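Local atomic coordinates of beta-galactosidase (Streptococcus pneumoniae, PDB entry 4CU9), a protein that hydrolyses terminal beta-linked galactose from glycans, this calcium-containing module probably binding carbohydrate. Residues 76-88 with 174-186. Sequence-based numbering, arbitrary orientation.
With CA (calcium ion), chain C.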
# COMPACT_ATOMS: atom_id res chain seq x y z
N GLU A 76 -8.00 -6.39 14.80
CA GLU A 76 -8.67 -6.95 13.66
C GLU A 76 -9.84 -6.07 13.24
O GLU A 76 -10.60 -5.59 14.07
CB GLU A 76 -9.14 -8.36 13.99
CG GLU A 76 -9.70 -9.09 12.80
CD GLU A 76 -9.83 -10.57 13.10
OE1 GLU A 76 -8.82 -11.32 12.94
OE2 GLU A 76 -10.92 -10.96 13.52
N ARG A 77 -10.00 -5.84 11.95
CA ARG A 77 -11.17 -5.15 11.46
C ARG A 77 -11.85 -6.01 10.40
O ARG A 77 -11.21 -6.86 9.74
CB ARG A 77 -10.79 -3.79 10.84
CG ARG A 77 -10.09 -2.79 11.78
CD ARG A 77 -10.98 -1.66 12.29
NE ARG A 77 -10.31 -0.78 13.27
CZ ARG A 77 -9.28 0.05 13.01
NH1 ARG A 77 -8.77 0.16 11.80
NH2 ARG A 77 -8.77 0.80 13.98
N THR A 78 -13.14 -5.75 10.19
CA THR A 78 -13.83 -6.31 9.03
C THR A 78 -13.91 -5.25 7.93
O THR A 78 -14.45 -4.16 8.13
CB THR A 78 -15.24 -6.83 9.38
OG1 THR A 78 -15.16 -7.85 10.37
CG2 THR A 78 -15.93 -7.39 8.17
N VAL A 79 -13.41 -5.59 6.75
CA VAL A 79 -13.40 -4.64 5.62
C VAL A 79 -14.01 -5.24 4.35
O VAL A 79 -13.95 -6.43 4.14
CB VAL A 79 -11.99 -4.08 5.33
CG1 VAL A 79 -11.52 -3.25 6.53
CG2 VAL A 79 -10.98 -5.19 5.08
N ALA A 80 -14.64 -4.41 3.54
CA ALA A 80 -15.28 -4.87 2.31
C ALA A 80 -15.19 -3.82 1.20
O ALA A 80 -15.77 -3.98 0.12
CB ALA A 80 -16.75 -5.24 2.57
N GLN A 81 -14.53 -2.71 1.48
CA GLN A 81 -14.42 -1.65 0.49
C GLN A 81 -13.02 -1.03 0.63
O GLN A 81 -12.39 -1.11 1.69
CB GLN A 81 -15.49 -0.58 0.71
CG GLN A 81 -16.93 -1.13 0.77
CD GLN A 81 -17.94 -0.01 0.96
OE1 GLN A 81 -18.47 0.19 2.06
NE2 GLN A 81 -18.19 0.71 -0.09
N ALA A 82 -12.57 -0.42 -0.45
CA ALA A 82 -11.27 0.24 -0.47
C ALA A 82 -11.31 1.40 -1.41
O ALA A 82 -12.13 1.46 -2.33
CB ALA A 82 -10.17 -0.73 -0.88
N LYS A 83 -10.41 2.34 -1.18
CA LYS A 83 -10.20 3.47 -2.07
C LYS A 83 -8.73 3.57 -2.41
O LYS A 83 -7.87 3.36 -1.54
CB LYS A 83 -10.62 4.78 -1.44
CG LYS A 83 -12.13 4.86 -1.31
CD LYS A 83 -12.53 6.01 -0.44
CE LYS A 83 -14.03 6.01 -0.19
NZ LYS A 83 -14.73 6.71 -1.29
N LEU A 84 -8.48 3.92 -3.65
CA LEU A 84 -7.14 4.03 -4.19
C LEU A 84 -7.01 5.34 -4.93
O LEU A 84 -7.84 5.63 -5.81
CB LEU A 84 -6.93 2.88 -5.18
CG LEU A 84 -6.88 1.47 -4.62
CD1 LEU A 84 -6.89 0.43 -5.72
CD2 LEU A 84 -5.59 1.34 -3.88
N HIS A 85 -5.99 6.15 -4.61
CA HIS A 85 -5.71 7.38 -5.36
C HIS A 85 -4.27 7.33 -5.86
O HIS A 85 -3.33 7.46 -5.06
CB HIS A 85 -5.87 8.59 -4.45
CG HIS A 85 -5.99 9.91 -5.15
ND1 HIS A 85 -5.75 10.07 -6.50
CD2 HIS A 85 -6.36 11.13 -4.69
CE1 HIS A 85 -5.96 11.34 -6.83
NE2 HIS A 85 -6.34 12.00 -5.75
N PHE A 86 -4.10 7.13 -7.16
CA PHE A 86 -2.78 7.04 -7.76
C PHE A 86 -2.32 8.38 -8.28
O PHE A 86 -3.13 9.26 -8.60
CB PHE A 86 -2.78 6.00 -8.88
CG PHE A 86 -3.01 4.61 -8.39
CD1 PHE A 86 -2.00 3.93 -7.74
CD2 PHE A 86 -4.21 3.96 -8.61
CE1 PHE A 86 -2.19 2.65 -7.27
CE2 PHE A 86 -4.40 2.68 -8.18
CZ PHE A 86 -3.38 2.02 -7.53
N PHE A 87 -1.00 8.49 -8.44
CA PHE A 87 -0.36 9.69 -8.94
C PHE A 87 0.52 9.28 -10.10
O PHE A 87 0.92 8.13 -10.18
CB PHE A 87 0.51 10.31 -7.86
CG PHE A 87 1.41 11.43 -8.34
CD1 PHE A 87 0.94 12.71 -8.43
CD2 PHE A 87 2.75 11.19 -8.62
CE1 PHE A 87 1.76 13.75 -8.84
CE2 PHE A 87 3.59 12.22 -8.99
CZ PHE A 87 3.09 13.51 -9.11
N ALA A 88 0.78 10.22 -11.00
CA ALA A 88 1.76 9.98 -12.06
C ALA A 88 2.56 11.22 -12.35
O ALA A 88 2.07 12.33 -12.22
CB ALA A 88 1.05 9.52 -13.32
N VAL A 174 5.65 2.93 -8.74
CA VAL A 174 4.23 3.21 -8.51
C VAL A 174 4.14 4.41 -7.58
O VAL A 174 4.99 4.60 -6.68
CB VAL A 174 3.50 1.98 -7.89
CG1 VAL A 174 2.00 2.24 -7.63
CG2 VAL A 174 3.68 0.77 -8.78
N ALA A 175 3.12 5.24 -7.79
CA ALA A 175 2.88 6.39 -6.94
C ALA A 175 1.43 6.48 -6.47
O ALA A 175 0.49 6.21 -7.24
CB ALA A 175 3.28 7.68 -7.65
N MET A 176 1.25 6.78 -5.19
CA MET A 176 -0.07 6.88 -4.59
C MET A 176 -0.19 8.03 -3.65
O MET A 176 0.75 8.34 -2.88
CB MET A 176 -0.49 5.61 -3.81
CG MET A 176 -0.42 4.31 -4.55
SD MET A 176 -1.11 2.90 -3.64
CE MET A 176 -2.84 3.24 -3.67
N ILE A 177 -1.38 8.61 -3.66
CA ILE A 177 -1.70 9.72 -2.78
C ILE A 177 -2.51 9.29 -1.56
O ILE A 177 -2.43 9.92 -0.53
CB ILE A 177 -2.44 10.81 -3.58
CG1 ILE A 177 -1.46 11.47 -4.54
CG2 ILE A 177 -3.09 11.86 -2.69
CD1 ILE A 177 -2.15 12.15 -5.71
N GLU A 178 -3.33 8.26 -1.73
CA GLU A 178 -4.12 7.75 -0.64
C GLU A 178 -4.50 6.29 -0.87
O GLU A 178 -4.72 5.85 -1.99
CB GLU A 178 -5.37 8.61 -0.40
CG GLU A 178 -6.05 8.39 0.95
CD GLU A 178 -5.36 9.04 2.13
OE1 GLU A 178 -4.36 9.79 1.95
OE2 GLU A 178 -5.84 8.84 3.27
N MET A 179 -4.55 5.56 0.23
CA MET A 179 -5.02 4.17 0.21
C MET A 179 -5.85 4.01 1.47
O MET A 179 -5.34 4.28 2.56
CB MET A 179 -3.84 3.23 0.22
CG MET A 179 -4.18 1.78 0.43
SD MET A 179 -2.76 0.71 0.53
CE MET A 179 -1.91 0.92 -1.00
N THR A 180 -7.07 3.53 1.33
CA THR A 180 -8.01 3.37 2.45
C THR A 180 -8.73 2.03 2.34
O THR A 180 -9.04 1.55 1.21
CB THR A 180 -9.06 4.50 2.42
OG1 THR A 180 -8.44 5.76 2.14
CG2 THR A 180 -9.75 4.62 3.73
N PHE A 181 -9.00 1.44 3.50
CA PHE A 181 -9.84 0.26 3.61
C PHE A 181 -11.02 0.60 4.50
O PHE A 181 -10.84 1.30 5.50
CB PHE A 181 -9.04 -0.92 4.16
CG PHE A 181 -7.88 -1.26 3.29
CD1 PHE A 181 -8.06 -2.01 2.14
CD2 PHE A 181 -6.62 -0.74 3.56
CE1 PHE A 181 -6.98 -2.30 1.31
CE2 PHE A 181 -5.54 -1.01 2.73
CZ PHE A 181 -5.73 -1.77 1.59
N LEU A 182 -12.20 0.09 4.18
CA LEU A 182 -13.40 0.50 4.91
C LEU A 182 -14.34 -0.66 5.20
O LEU A 182 -14.32 -1.65 4.50
CB LEU A 182 -14.15 1.56 4.13
CG LEU A 182 -13.43 2.88 3.84
CD1 LEU A 182 -14.33 3.77 3.00
CD2 LEU A 182 -13.01 3.63 5.10
N ALA A 183 -15.18 -0.47 6.22
CA ALA A 183 -16.14 -1.45 6.72
C ALA A 183 -17.18 -1.72 5.67
O ALA A 183 -17.39 -0.90 4.79
CB ALA A 183 -16.82 -0.95 8.00
N PRO A 184 -17.84 -2.89 5.75
CA PRO A 184 -18.96 -3.14 4.84
C PRO A 184 -20.07 -2.10 4.89
O PRO A 184 -20.27 -1.45 5.93
CB PRO A 184 -19.52 -4.50 5.32
CG PRO A 184 -18.45 -5.10 6.17
CD PRO A 184 -17.62 -3.98 6.70
N SER A 185 -20.80 -1.98 3.77
CA SER A 185 -22.16 -1.47 3.80
C SER A 185 -23.01 -2.52 4.55
O SER A 185 -22.91 -3.70 4.22
CB SER A 185 -22.70 -1.26 2.37
OG SER A 185 -21.96 -0.24 1.72
N GLU A 186 -23.86 -2.16 5.51
CA GLU A 186 -24.39 -0.82 5.73
C GLU A 186 -23.38 0.29 5.58
O GLU A 186 -23.63 1.23 4.84
CB GLU A 186 -25.06 -0.70 7.12
CG GLU A 186 -26.41 0.00 7.12
CD GLU A 186 -26.37 1.42 6.54
OE1 GLU A 186 -25.35 2.12 6.73
OE2 GLU A 186 -27.37 1.85 5.90
CA CA C . -2.64 11.13 1.42
O HOH W 1 -7.18 0.66 -0.68
O HOH W 2 -1.25 12.79 0.61
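In the galactose-binding-like beta-sandwich, strands 77-86 and 178-182 pair antiparallel, Lys83 facing Thr180, and the second segment turns a corner at Ile177, where it binds a calcium ion. Between Gln81 and His85 the ladder is regular, with Lys83 and Thr180 as a hydrogen-bonded pair (Lys83 N to Thr180 O 2.9 Å). A classic bulge interrupts it at each end. At one, Ala80 and Gln81 both donate to Leu182 O; at the other, Ile177 and Glu178 face His85, whose O takes a short bond from Ile177 N (2.7 Å) and a weak one from Glu178 N. Beyond the corner, Phe87 N bonds to Ala175 O (3.0 Å).

The bulge sets Ile177 beside His85, the two side chains pointing the same way. With CG1 beside its backbone N (chi1 -71°) and the chain extended beyond, Ile177 lays CD1 over the centre of one face of the imidazole, a CH-pi contact 4.1 Å from the ring centroid. On the buried side, Met176 runs alongside Phe86: CG lies 3.6 Å from Phe86 CD1, SD approaches the ring obliquely as a Met-aromatic contact, and the bend at chi3 (71°) brings Met176 CE tightly against Leu84 CD2 (3.3 Å). Ala175 O meets the same ring in plane at its edge. Farther along, Ala82 CB packs on Phe181 CD1 at 3.9 Å, and the Phe181 side chain also touches Met161 of strand 160-166 and Val66 of strand 61-70.

Ile177 O and Glu178 OE1 (2.2 Å from the calcium) share the ion with Tyr37, Asp40, Asp42 and a water, while Glu178 OE2 accepts a hydrogen bond from Gly41 N. Beta-sandwich carbohydrate-binding modules commonly carry such a calcium, probably structural here too.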